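Local coordinates for protein amidase, hydantoinase/carbamoylase family (PDB 5TP4) that probably hydrolyses N-carbamoyl-L-amino acids at a carbon-nitrogen bond, using two zinc ions per subunit, as a member of the peptidase M20 family, at residues Gly17-Arg22 and Val114-Asn119; Gly104-Leu109 and Arg403-Leu408; Ser250-Leu255 and Ala319-Gln324; Ala262-Arg267 and Asp304-Ala309. All blocks are in the same frame, centred on the assembly; numbering follows the deposited sequence. Where two conformers were deposited one is given.

Contact 1 (Gly17-Arg22 and Val114-Asn119). With EDO (1,2-ethanediol), chain V.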
loop_
_atom_site.group_PDB
_atom_site.type_symbol
_atom_site.label_atom_id
_atom_site.label_comp_id
_atom_site.label_asym_id
_atom_site.label_seq_id
_atom_site.Cartn_x
_atom_site.Cartn_y
_atom_site.Cartn_z
ATOM N N GLY B 17 44.541 -7.555 15.999
ATOM C CA GLY B 17 43.118 -7.692 15.742
ATOM C C GLY B 17 42.306 -7.677 17.020
ATOM O O GLY B 17 41.211 -7.117 17.055
ATOM N N ALA B 18 42.846 -8.264 18.097
ATOM C CA ALA B 18 42.147 -8.236 19.380
ATOM C C ALA B 18 42.019 -6.811 19.916
ATOM O O ALA B 18 40.999 -6.455 20.532
ATOM C CB ALA B 18 42.887 -9.126 20.380
ATOM N N ARG B 19 43.060 -5.991 19.726
ATOM C CA ARG B 19 43.022 -4.615 20.191
ATOM C C ARG B 19 41.948 -3.835 19.450
ATOM O O ARG B 19 41.188 -3.077 20.058
ATOM C CB ARG B 19 44.403 -3.959 20.014
ATOM C CG ARG B 19 44.488 -2.504 20.557
ATOM C CD ARG B 19 45.941 -2.039 20.540
ATOM N NE ARG B 19 46.502 -2.085 19.178
ATOM C CZ ARG B 19 47.807 -2.036 18.908
ATOM N NH1 ARG B 19 48.684 -1.927 19.912
ATOM N NH2 ARG B 19 48.238 -2.084 17.642
ATOM N N LEU B 20 41.834 -4.056 18.142
ATOM C CA LEU B 20 40.792 -3.388 17.363
ATOM C C LEU B 20 39.402 -3.861 17.799
ATOM O O LEU B 20 38.480 -3.046 17.944
ATOM C CB LEU B 20 41.032 -3.639 15.865
ATOM C CG LEU B 20 39.939 -3.195 14.875
ATOM C CD1 LEU B 20 39.515 -1.741 15.049
ATOM C CD2 LEU B 20 40.393 -3.396 13.450
ATOM N N TRP B 21 39.243 -5.167 18.045
ATOM C CA TRP B 21 37.947 -5.690 18.476
ATOM C C TRP B 21 37.532 -5.084 19.810
ATOM O O TRP B 21 36.368 -4.716 19.992
ATOM C CB TRP B 21 38.004 -7.223 18.549
ATOM C CG TRP B 21 36.695 -7.875 18.885
ATOM C CD1 TRP B 21 36.277 -8.310 20.113
ATOM C CD2 TRP B 21 35.634 -8.181 17.964
ATOM N NE1 TRP B 21 35.020 -8.858 20.011
ATOM C CE2 TRP B 21 34.602 -8.779 18.706
ATOM C CE3 TRP B 21 35.449 -7.965 16.588
ATOM C CZ2 TRP B 21 33.414 -9.220 18.112
ATOM C CZ3 TRP B 21 34.260 -8.388 16.002
ATOM C CH2 TRP B 21 33.260 -9.008 16.766
ATOM N N ARG B 22 38.485 -4.934 20.734
ATOM C CA ARG B 22 38.202 -4.286 22.013
ATOM C C ARG B 22 37.818 -2.823 21.830
ATOM O O ARG B 22 36.932 -2.318 22.531
ATOM C CB ARG B 22 39.417 -4.417 22.935
ATOM N N VAL B 114 45.320 1.141 12.451
ATOM C CA VAL B 114 46.431 1.355 11.528
ATOM C C VAL B 114 47.526 2.184 12.188
ATOM O O VAL B 114 48.710 1.828 12.157
ATOM C CB VAL B 114 45.929 2.008 10.229
ATOM C CG1 VAL B 114 47.100 2.539 9.397
ATOM C CG2 VAL B 114 45.148 0.965 9.428
ATOM N N VAL B 115 47.146 3.288 12.813
ATOM C CA VAL B 115 48.140 4.144 13.449
ATOM C C VAL B 115 48.800 3.428 14.625
ATOM O O VAL B 115 50.025 3.485 14.785
ATOM C CB VAL B 115 47.500 5.466 13.869
ATOM C CG1 VAL B 115 48.461 6.275 14.803
ATOM C CG2 VAL B 115 47.167 6.285 12.598
ATOM N N ARG B 116 48.017 2.733 15.451
ATOM C CA ARG B 116 48.604 2.047 16.601
ATOM C C ARG B 116 49.595 0.990 16.145
ATOM O O ARG B 116 50.647 0.795 16.769
ATOM C CB ARG B 116 47.517 1.393 17.453
ATOM C CG ARG B 116 46.650 2.395 18.203
ATOM C CD ARG B 116 45.454 1.676 18.866
ATOM N NE ARG B 116 44.835 2.526 19.882
ATOM C CZ ARG B 116 43.798 2.142 20.620
ATOM N NH1 ARG B 116 43.247 0.945 20.408
ATOM N NH2 ARG B 116 43.319 2.946 21.571
ATOM N N THR B 117 49.282 0.322 15.037
ATOM C CA THR B 117 50.208 -0.650 14.462
ATOM C C THR B 117 51.474 0.022 13.925
ATOM O O THR B 117 52.589 -0.454 14.185
ATOM C CB THR B 117 49.467 -1.469 13.394
ATOM O OG1 THR B 117 48.630 -2.432 14.077
ATOM C CG2 THR B 117 50.435 -2.194 12.461
ATOM N N LEU B 118 51.339 1.145 13.222
ATOM C CA LEU B 118 52.530 1.860 12.766
ATOM C C LEU B 118 53.387 2.322 13.939
ATOM O O LEU B 118 54.617 2.270 13.866
ATOM C CB LEU B 118 52.131 3.056 11.901
ATOM C CG LEU B 118 51.407 2.678 10.606
ATOM C CD1 LEU B 118 51.099 3.919 9.817
ATOM C CD2 LEU B 118 52.231 1.664 9.742
ATOM N N ASN B 119 52.750 2.770 15.028
ATOM C CA ASN B 119 53.483 3.150 16.233
ATOM C C ASN B 119 54.241 1.964 16.808
ATOM O O ASN B 119 55.425 2.079 17.153
ATOM C CB ASN B 119 52.539 3.723 17.294
ATOM C CG ASN B 119 51.999 5.079 16.937
ATOM O OD1 ASN B 119 52.465 5.730 15.991
ATOM N ND2 ASN B 119 50.982 5.518 17.686
HETATM C C1 EDO V . 31.554 -4.826 18.474
HETATM O O1 EDO V . 30.517 -5.626 19.058
HETATM C C2 EDO V . 32.822 -5.661 18.304
HETATM O O2 EDO V . 33.488 -5.800 19.565
HETATM O O HOH W 1 41.525 -1.495 22.213
#
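The guanidinium of R19 has R116 CB over one face, 3.5 Å above the plane and off toward the rim, while T117 OG1 sits in plane at its edge, 3.6 Å from R19 NH2. Away from the second helix, an ethanediol, probably from the crystallisation liquor, puts O2 over the centre of one face of the W21 indole and donates from it to W21 O (3.1 Å).

With CG anti to the backbone N (chi1 -177°) and a bend at chi3, R19 reaches across to the neighbouring helix. There NH1 pairs with D120 and NH2 with E113, both salt bridges, and E113 also takes the hydroxyl of T117.

R116 crosses R19 at a slant, its NH1 3.7 Å from R19 CG and the guanidinium planes 61° apart. The like charges stay separate, R19 NE and R116 NH1 being 4.6 Å apart, and the acids beside R19 probably offset them. R116 also makes a cation-pi contact with W57. A water bonded to R19 O at 2.7 Å reaches R116 NH1 weakly.

This is a polar, arginine-mediated helix-helix contact in the zinc-binding domain of an M20 hydrolase, joining helix 17-28 to helix 105-121.

Contact 2 (Gly104-Leu109 and Arg403-Leu408)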
loop_
_atom_site.group_PDB
_atom_site.type_symbol
_atom_site.label_atom_id
_atom_site.label_comp_id
_atom_site.label_asym_id
_atom_site.label_seq_id
_atom_site.Cartn_x
_atom_site.Cartn_y
_atom_site.Cartn_z
ATOM N N GLY B 104 29.931 2.370 9.970
ATOM C CA GLY B 104 30.666 3.624 10.171
ATOM C C GLY B 104 31.814 3.536 11.140
ATOM O O GLY B 104 32.945 3.914 10.819
ATOM N N VAL B 105 31.551 3.035 12.342
ATOM C CA VAL B 105 32.570 3.020 13.373
ATOM C C VAL B 105 33.718 2.101 12.993
ATOM O O VAL B 105 34.872 2.385 13.334
ATOM C CB VAL B 105 31.943 2.623 14.720
ATOM C CG1 VAL B 105 31.261 1.258 14.596
ATOM C CG2 VAL B 105 32.996 2.639 15.848
ATOM N N TYR B 106 33.430 0.980 12.304
ATOM C CA TYR B 106 34.509 0.065 11.924
ATOM C C TYR B 106 35.610 0.797 11.156
ATOM O O TYR B 106 36.793 0.636 11.463
ATOM C CB TYR B 106 33.961 -1.095 11.087
ATOM C CG TYR B 106 35.063 -1.882 10.397
ATOM C CD1 TYR B 106 36.139 -2.390 11.117
ATOM C CD2 TYR B 106 35.022 -2.104 9.027
ATOM C CE1 TYR B 106 37.165 -3.096 10.469
ATOM C CE2 TYR B 106 36.007 -2.815 8.397
ATOM C CZ TYR B 106 37.081 -3.298 9.116
ATOM O OH TYR B 106 38.055 -4.007 8.446
ATOM N N GLY B 107 35.247 1.634 10.181
ATOM C CA GLY B 107 36.278 2.277 9.375
ATOM C C GLY B 107 37.077 3.338 10.117
ATOM O O GLY B 107 38.272 3.530 9.848
ATOM N N VAL B 108 36.438 4.042 11.054
ATOM C CA VAL B 108 37.145 5.006 11.888
ATOM C C VAL B 108 38.134 4.289 12.801
ATOM O O VAL B 108 39.308 4.665 12.893
ATOM C CB VAL B 108 36.133 5.838 12.695
ATOM C CG1 VAL B 108 36.838 6.774 13.706
ATOM C CG2 VAL B 108 35.210 6.622 11.739
ATOM N N LEU B 109 37.685 3.236 13.475
ATOM C CA LEU B 109 38.579 2.554 14.397
ATOM C C LEU B 109 39.579 1.670 13.696
ATOM O O LEU B 109 40.645 1.403 14.257
ATOM C CB LEU B 109 37.772 1.747 15.418
ATOM C CG LEU B 109 36.837 2.619 16.286
ATOM C CD1 LEU B 109 36.127 1.712 17.327
ATOM C CD2 LEU B 109 37.570 3.783 16.987
ATOM N N ARG B 403 41.159 -9.006 9.184
ATOM C CA ARG B 403 41.757 -9.130 7.853
ATOM C C ARG B 403 41.434 -7.936 6.958
ATOM O O ARG B 403 42.294 -7.480 6.200
ATOM C CB ARG B 403 41.319 -10.442 7.213
ATOM C CG ARG B 403 41.971 -11.667 7.923
ATOM C CD ARG B 403 41.526 -12.971 7.376
ATOM N NE ARG B 403 40.138 -13.230 7.717
ATOM C CZ ARG B 403 39.501 -14.365 7.458
ATOM N NH1 ARG B 403 40.137 -15.366 6.845
ATOM N NH2 ARG B 403 38.224 -14.489 7.814
ATOM N N GLY B 404 40.223 -7.380 7.053
ATOM C CA GLY B 404 39.942 -6.159 6.319
ATOM C C GLY B 404 40.880 -5.025 6.703
ATOM O O GLY B 404 41.291 -4.226 5.851
ATOM N N THR B 405 41.225 -4.931 7.997
ATOM C CA THR B 405 42.129 -3.877 8.444
ATOM C C THR B 405 43.574 -4.150 8.022
ATOM O O THR B 405 44.320 -3.201 7.742
ATOM C CB THR B 405 42.012 -3.694 9.948
ATOM O OG1 THR B 405 40.626 -3.606 10.282
ATOM C CG2 THR B 405 42.685 -2.398 10.428
ATOM N N ASN B 406 43.989 -5.416 7.963
ATOM C CA ASN B 406 45.286 -5.738 7.362
ATOM C C ASN B 406 45.364 -5.245 5.924
ATOM O O ASN B 406 46.405 -4.731 5.490
ATOM C CB ASN B 406 45.552 -7.236 7.411
ATOM C CG ASN B 406 45.897 -7.710 8.807
ATOM O OD1 ASN B 406 46.326 -6.920 9.661
ATOM N ND2 ASN B 406 45.749 -9.016 9.041
ATOM N N VAL B 407 44.272 -5.400 5.166
ATOM C CA VAL B 407 44.260 -4.915 3.786
ATOM C C VAL B 407 44.298 -3.395 3.764
ATOM O O VAL B 407 45.061 -2.786 2.997
ATOM C CB VAL B 407 43.030 -5.459 3.036
ATOM C CG1 VAL B 407 42.842 -4.706 1.705
ATOM C CG2 VAL B 407 43.211 -6.966 2.772
ATOM N N LEU B 408 43.485 -2.751 4.609
ATOM C CA LEU B 408 43.494 -1.292 4.687
ATOM C C LEU B 408 44.884 -0.782 5.017
ATOM O O LEU B 408 45.393 0.150 4.384
ATOM C CB LEU B 408 42.501 -0.820 5.746
ATOM C CG LEU B 408 42.435 0.711 5.975
ATOM C CD1 LEU B 408 41.851 1.369 4.692
ATOM C CD2 LEU B 408 41.588 1.025 7.198
#
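Y106 reaches T405 through the far end of its ring. CB leaves helix 105-121 neither toward nor away from its partner, and CG, anti to the backbone N (chi1 166°), carries the ring out to helix 398-416. Along the ring edge CE1 meets T405 OG1 at 3.5 Å, and CZ is 3.7 Å from the same oxygen. OG1 lies near the ring plane, at the rim and not over a face.

This is a buried helix-helix contact in the zinc-binding alpha/beta domain of the M20 family: helix 105-121 starts at its N-cap G104, immediately after D103, a predicted zinc ligand. The Y106 side chain lies about 5 Å from the side chain of the zinc ligand H198 and about 9 Å from a bound zinc ion.

At the tip, Y106 OH rests 3.5 Å from G404 C, where the absence of a side chain on G404 leaves the hydroxyl room against the helix backbone. OH stands 3.2 Å from T405 OG1. Both hydroxyls are hydrogen-bonded to V401 O, one turn back along helix 398-416, so a single carbonyl oxygen holds the two buried groups in place.

Contact 3 (Ser250-Leu255 and Ala319-Gln324)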
loop_
_atom_site.group_PDB
_atom_site.type_symbol
_atom_site.label_atom_id
_atom_site.label_comp_id
_atom_site.label_asym_id
_atom_site.label_seq_id
_atom_site.Cartn_x
_atom_site.Cartn_y
_atom_site.Cartn_z
ATOM N N SER B 250 -1.082 -2.927 -12.647
ATOM C CA SER B 250 0.150 -2.651 -11.921
ATOM C C SER B 250 0.926 -3.916 -11.665
ATOM O O SER B 250 2.163 -3.903 -11.620
ATOM C CB SER B 250 -0.157 -1.967 -10.586
ATOM O OG SER B 250 -0.663 -0.654 -10.789
ATOM N N ALA B 251 0.213 -5.011 -11.382
ATOM C CA ALA B 251 0.882 -6.278 -11.158
ATOM C C ALA B 251 1.591 -6.751 -12.416
ATOM O O ALA B 251 2.735 -7.215 -12.347
ATOM C CB ALA B 251 -0.135 -7.322 -10.672
ATOM N N GLN B 252 0.950 -6.613 -13.583
ATOM C CA GLN B 252 1.643 -7.016 -14.804
ATOM C C GLN B 252 2.846 -6.127 -15.061
ATOM O O GLN B 252 3.891 -6.601 -15.538
ATOM C CB GLN B 252 0.713 -6.999 -16.012
ATOM C CG GLN B 252 1.443 -7.579 -17.209
ATOM C CD GLN B 252 0.582 -7.708 -18.411
ATOM O OE1 GLN B 252 -0.560 -7.265 -18.415
ATOM N NE2 GLN B 252 1.124 -8.316 -19.464
ATOM N N MET B 253 2.723 -4.833 -14.766
ATOM C CA MET B 253 3.880 -3.963 -14.966
ATOM C C MET B 253 5.033 -4.382 -14.062
ATOM O O MET B 253 6.202 -4.290 -14.453
ATOM C CB MET B 253 3.507 -2.512 -14.705
ATOM C CG MET B 253 2.499 -1.959 -15.685
ATOM S SD MET B 253 1.955 -0.298 -15.179
ATOM C CE MET B 253 0.544 -0.064 -16.254
ATOM N N ALA B 254 4.728 -4.806 -12.829
ATOM C CA ALA B 254 5.797 -5.274 -11.948
ATOM C C ALA B 254 6.533 -6.450 -12.563
ATOM O O ALA B 254 7.764 -6.541 -12.469
ATOM C CB ALA B 254 5.220 -5.669 -10.577
ATOM N N LEU B 255 5.802 -7.373 -13.186
ATOM C CA LEU B 255 6.464 -8.534 -13.766
ATOM C C LEU B 255 7.214 -8.159 -15.044
ATOM O O LEU B 255 8.240 -8.782 -15.368
ATOM C CB LEU B 255 5.431 -9.648 -13.978
ATOM C CG LEU B 255 4.793 -10.199 -12.669
ATOM C CD1 LEU B 255 4.054 -11.526 -12.899
ATOM C CD2 LEU B 255 5.830 -10.390 -11.540
ATOM N N ALA B 319 -2.171 -0.024 -22.506
ATOM C CA ALA B 319 -3.020 -0.025 -23.697
ATOM C C ALA B 319 -3.793 -1.327 -23.815
ATOM O O ALA B 319 -4.952 -1.336 -24.242
ATOM C CB ALA B 319 -2.173 0.208 -24.939
ATOM N N ALA B 320 -3.171 -2.432 -23.423
ATOM C CA ALA B 320 -3.842 -3.722 -23.520
ATOM C C ALA B 320 -4.980 -3.844 -22.520
ATOM O O ALA B 320 -5.956 -4.563 -22.772
ATOM C CB ALA B 320 -2.820 -4.842 -23.320
ATOM N N ARG B 321 -4.871 -3.180 -21.377
ATOM C CA ARG B 321 -5.829 -3.308 -20.291
ATOM C C ARG B 321 -6.789 -2.128 -20.196
ATOM O O ARG B 321 -7.646 -2.124 -19.310
ATOM C CB ARG B 321 -5.078 -3.476 -18.958
ATOM C CG ARG B 321 -4.348 -4.800 -18.857
ATOM C CD ARG B 321 -3.456 -4.891 -17.633
ATOM N NE ARG B 321 -2.937 -6.238 -17.522
ATOM C CZ ARG B 321 -3.568 -7.227 -16.882
ATOM N NH1 ARG B 321 -4.725 -7.000 -16.260
ATOM N NH2 ARG B 321 -3.033 -8.438 -16.854
ATOM N N GLY B 322 -6.639 -1.122 -21.056
ATOM C CA GLY B 322 -7.511 0.042 -21.014
ATOM C C GLY B 322 -7.323 0.962 -19.825
ATOM O O GLY B 322 -8.283 1.633 -19.415
ATOM N N VAL B 323 -6.104 1.036 -19.268
ATOM C CA VAL B 323 -5.833 1.920 -18.134
ATOM C C VAL B 323 -4.819 2.951 -18.600
ATOM O O VAL B 323 -4.348 2.893 -19.740
ATOM C CB VAL B 323 -5.328 1.163 -16.875
ATOM C CG1 VAL B 323 -6.385 0.156 -16.391
ATOM C CG2 VAL B 323 -4.004 0.464 -17.117
ATOM N N GLN B 324 -4.503 3.913 -17.743
ATOM C CA GLN B 324 -3.514 4.943 -18.038
ATOM C C GLN B 324 -2.383 4.826 -17.028
ATOM O O GLN B 324 -2.599 4.415 -15.885
ATOM C CB GLN B 324 -4.105 6.359 -17.968
ATOM C CG GLN B 324 -5.341 6.610 -18.859
ATOM C CD GLN B 324 -6.647 6.095 -18.228
ATOM O OE1 GLN B 324 -6.929 6.345 -17.052
ATOM N NE2 GLN B 324 -7.440 5.366 -19.014
#
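Q252 and R321 tie together the two helices of the lid, or dimerisation, domain of the M20 fold, in which helices 246-262 and 300-321 pack on an antiparallel sheet.

Hydrogen bonding comes first. R321 NE donates to Q252 OE1 over 2.7 Å with an N-H...O angle of 162°. NE meets the amide oxygen almost head-on to its carbonyl bond, and OE1 lies in the guanidinium plane, at its edge. R321 NH2 adds a weak second bond to the same oxygen at 3.2 Å, so one amide oxygen bridges two adjacent N-H groups. Q252 gets there with CG anti to its backbone N and the rest of the chain extended. R321 is likewise straight from CG to NE, but the turn at chi4 (-88°) swings its guanidinium across the line of that chain, and the amide and guanidinium planes end up almost perpendicular, 85° apart.

Charge pairing lies outside the two segments. R321 NH1 forms a salt bridge with E258 of the second subunit, so the arginine that closes the helix pair also helps close the dimer. In the same interface L255 packs on L255 of the second subunit, and A251 on its A254.

Apolar packing lies underneath. M253 rests on C314 and V317 of helix 300-321, while V323, just past the positive-phi turn at G322, sits on A249 and V228.

Beside the guanidinium stands the first carbon of the glutamine side chain, Q252 CB being 4.0 Å from R321 NE.

Contact 4 (Ala262-Arg267 and Asp304-Ala309)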
loop_
_atom_site.group_PDB
_atom_site.type_symbol
_atom_site.label_atom_id
_atom_site.label_comp_id
_atom_site.label_asym_id
_atom_site.label_seq_id
_atom_site.Cartn_x
_atom_site.Cartn_y
_atom_site.Cartn_z
ATOM N N ALA B 262 16.037 -8.731 -15.450
ATOM C CA ALA B 262 16.660 -10.003 -15.811
ATOM C C ALA B 262 17.487 -9.873 -17.088
ATOM O O ALA B 262 18.539 -10.506 -17.221
ATOM C CB ALA B 262 15.582 -11.080 -15.966
ATOM N N GLY B 263 17.040 -9.041 -18.030
ATOM C CA GLY B 263 17.799 -8.789 -19.244
ATOM C C GLY B 263 19.058 -7.974 -19.029
ATOM O O GLY B 263 19.899 -7.923 -19.931
ATOM N N HIS B 264 19.210 -7.338 -17.864
ATOM C CA HIS B 264 20.393 -6.548 -17.552
ATOM C C HIS B 264 21.244 -7.171 -16.469
ATOM O O HIS B 264 22.038 -6.473 -15.833
ATOM C CB HIS B 264 19.996 -5.133 -17.138
ATOM C CG HIS B 264 19.484 -4.311 -18.272
ATOM N ND1 HIS B 264 20.300 -3.475 -19.005
ATOM C CD2 HIS B 264 18.247 -4.200 -18.807
ATOM C CE1 HIS B 264 19.584 -2.883 -19.946
ATOM N NE2 HIS B 264 18.339 -3.309 -19.852
ATOM N N ALA B 265 21.081 -8.460 -16.234
ATOM C CA ALA B 265 21.842 -9.143 -15.216
ATOM C C ALA B 265 23.318 -9.221 -15.610
ATOM O O ALA B 265 23.649 -9.389 -16.791
ATOM C CB ALA B 265 21.272 -10.543 -15.006
ATOM N N PRO B 266 24.229 -9.141 -14.631
ATOM C CA PRO B 266 23.921 -9.091 -13.205
ATOM C C PRO B 266 23.890 -7.689 -12.616
ATOM O O PRO B 266 23.521 -7.528 -11.455
ATOM C CB PRO B 266 25.078 -9.882 -12.592
ATOM C CG PRO B 266 26.236 -9.457 -13.411
ATOM C CD PRO B 266 25.676 -9.361 -14.847
ATOM N N ARG B 267 24.251 -6.678 -13.398
ATOM C CA ARG B 267 24.491 -5.362 -12.812
ATOM C C ARG B 267 23.217 -4.560 -12.583
ATOM O O ARG B 267 23.220 -3.646 -11.749
ATOM C CB ARG B 267 25.442 -4.564 -13.702
ATOM C CG ARG B 267 26.827 -5.172 -13.751
ATOM C CD ARG B 267 27.708 -4.416 -14.725
ATOM N NE ARG B 267 29.121 -4.711 -14.484
ATOM C CZ ARG B 267 30.130 -4.095 -15.092
ATOM N NH1 ARG B 267 29.885 -3.145 -15.987
ATOM N NH2 ARG B 267 31.379 -4.427 -14.799
ATOM N N ASP B 304 19.460 4.244 -17.477
ATOM C CA ASP B 304 18.513 4.999 -18.293
ATOM C C ASP B 304 17.826 4.089 -19.309
ATOM O O ASP B 304 16.625 4.230 -19.584
ATOM C CB ASP B 304 19.237 6.155 -18.996
ATOM C CG ASP B 304 19.624 7.273 -18.042
ATOM O OD1 ASP B 304 19.087 7.300 -16.916
ATOM O OD2 ASP B 304 20.455 8.134 -18.425
ATOM N N ALA B 305 18.566 3.126 -19.858
ATOM C CA ALA B 305 17.963 2.189 -20.798
ATOM C C ALA B 305 16.907 1.338 -20.112
ATOM O O ALA B 305 15.844 1.085 -20.690
ATOM C CB ALA B 305 19.037 1.300 -21.425
ATOM N N MET B 306 17.182 0.893 -18.883
ATOM C CA MET B 306 16.175 0.174 -18.110
ATOM C C MET B 306 14.929 1.038 -17.909
ATOM O O MET B 306 13.801 0.553 -18.054
ATOM C CB MET B 306 16.772 -0.270 -16.765
ATOM C CG MET B 306 17.942 -1.209 -16.919
ATOM S SD MET B 306 18.774 -1.464 -15.303
ATOM C CE MET B 306 17.416 -2.187 -14.405
ATOM N N GLU B 307 15.118 2.329 -17.593
ATOM C CA GLU B 307 13.982 3.227 -17.411
ATOM C C GLU B 307 13.149 3.323 -18.680
ATOM O O GLU B 307 11.914 3.251 -18.643
ATOM C CB GLU B 307 14.459 4.627 -17.010
ATOM C CG GLU B 307 13.279 5.559 -16.856
ATOM C CD GLU B 307 13.661 6.949 -16.451
ATOM O OE1 GLU B 307 14.617 7.098 -15.667
ATOM O OE2 GLU B 307 12.969 7.881 -16.913
ATOM N N ARG B 308 13.807 3.552 -19.820
ATOM C CA ARG B 308 13.054 3.690 -21.059
ATOM C C ARG B 308 12.348 2.386 -21.429
ATOM O O ARG B 308 11.230 2.417 -21.955
ATOM C CB ARG B 308 13.969 4.157 -22.187
ATOM C CG ARG B 308 14.457 5.583 -21.999
ATOM C CD ARG B 308 15.145 6.154 -23.264
ATOM N NE ARG B 308 16.131 5.233 -23.857
ATOM C CZ ARG B 308 17.388 5.130 -23.456
ATOM N NH1 ARG B 308 17.818 5.886 -22.467
ATOM N NH2 ARG B 308 18.220 4.265 -24.029
ATOM N N ALA B 309 12.996 1.234 -21.189
ATOM C CA ALA B 309 12.323 -0.058 -21.371
ATOM C C ALA B 309 11.087 -0.176 -20.490
ATOM O O ALA B 309 10.047 -0.693 -20.924
ATOM C CB ALA B 309 13.287 -1.210 -21.062
#
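H264 and M306 bury the most surface here, and the methionine sits over the imidazole face. M306 CG is 3.5 Å from the ring centroid and only 9° off the ring normal, a nearly central CH-pi contact. Because the carbon stands over the middle, every ring atom is at a similar range: H264 CD2 and H264 NE2 are each 3.6 Å from M306 CG, and H264 CE1 is 3.8 Å from it.

The sulfur follows the carbon over the same ring. M306 SD lies 4.5 Å from the centroid, 22° off the normal, making a Met-aromatic contact over the face. Its chain is extended through chi2 and bends at chi3, which turns CE aside. M306 also packs on L295 and H297 of strand 288-297, touching both the histidine and the sheet.

A305, one residue earlier on helix 300-321, makes the smaller third contribution: its CB comes to 4.5 Å from H264 CE1, at a slant to the ring, a loose approach.

H264 comes from the type I turn A262-A265 that follows on from helix 246-262, ahead of the cis peptide bond before P266. It thus fastens the connection between that helix and strand 269-277 onto helix 300-321 in the lid domain.

Across this contact the histidine works as a flat, polarisable surface. The ring nitrogens, lying in the ring plane, are not turned at the methionine, and the forces are mainly dispersive, with carbon-bound hydrogens and sulfur set against the pi cloud; a neutral ring would probably suit the CH-pi contact better than a charged one.

Contacts 1 and 2 sit side by side in the zinc-binding domain, their centres about 10 Å apart: both use helix 105-121, and L20 of contact 1 touches T405 of contact 2 (L20 CD2 to T405 OG1 3.2 Å). Contacts 3 and 4 lie on the opposite side of the chain's centre, in the lid domain, about 19 Å apart between centres and sharing helix 300-321. From contact 1 to contact 3 the centres are about 57 Å apart. Along the chain, 17-22, 104-109 and 114-119 come first, all segments of contacts 3 and 4 follow, and 403-408 comes last. The lid is thus an insertion, and the chain returns afterwards to complete the zinc-binding domain.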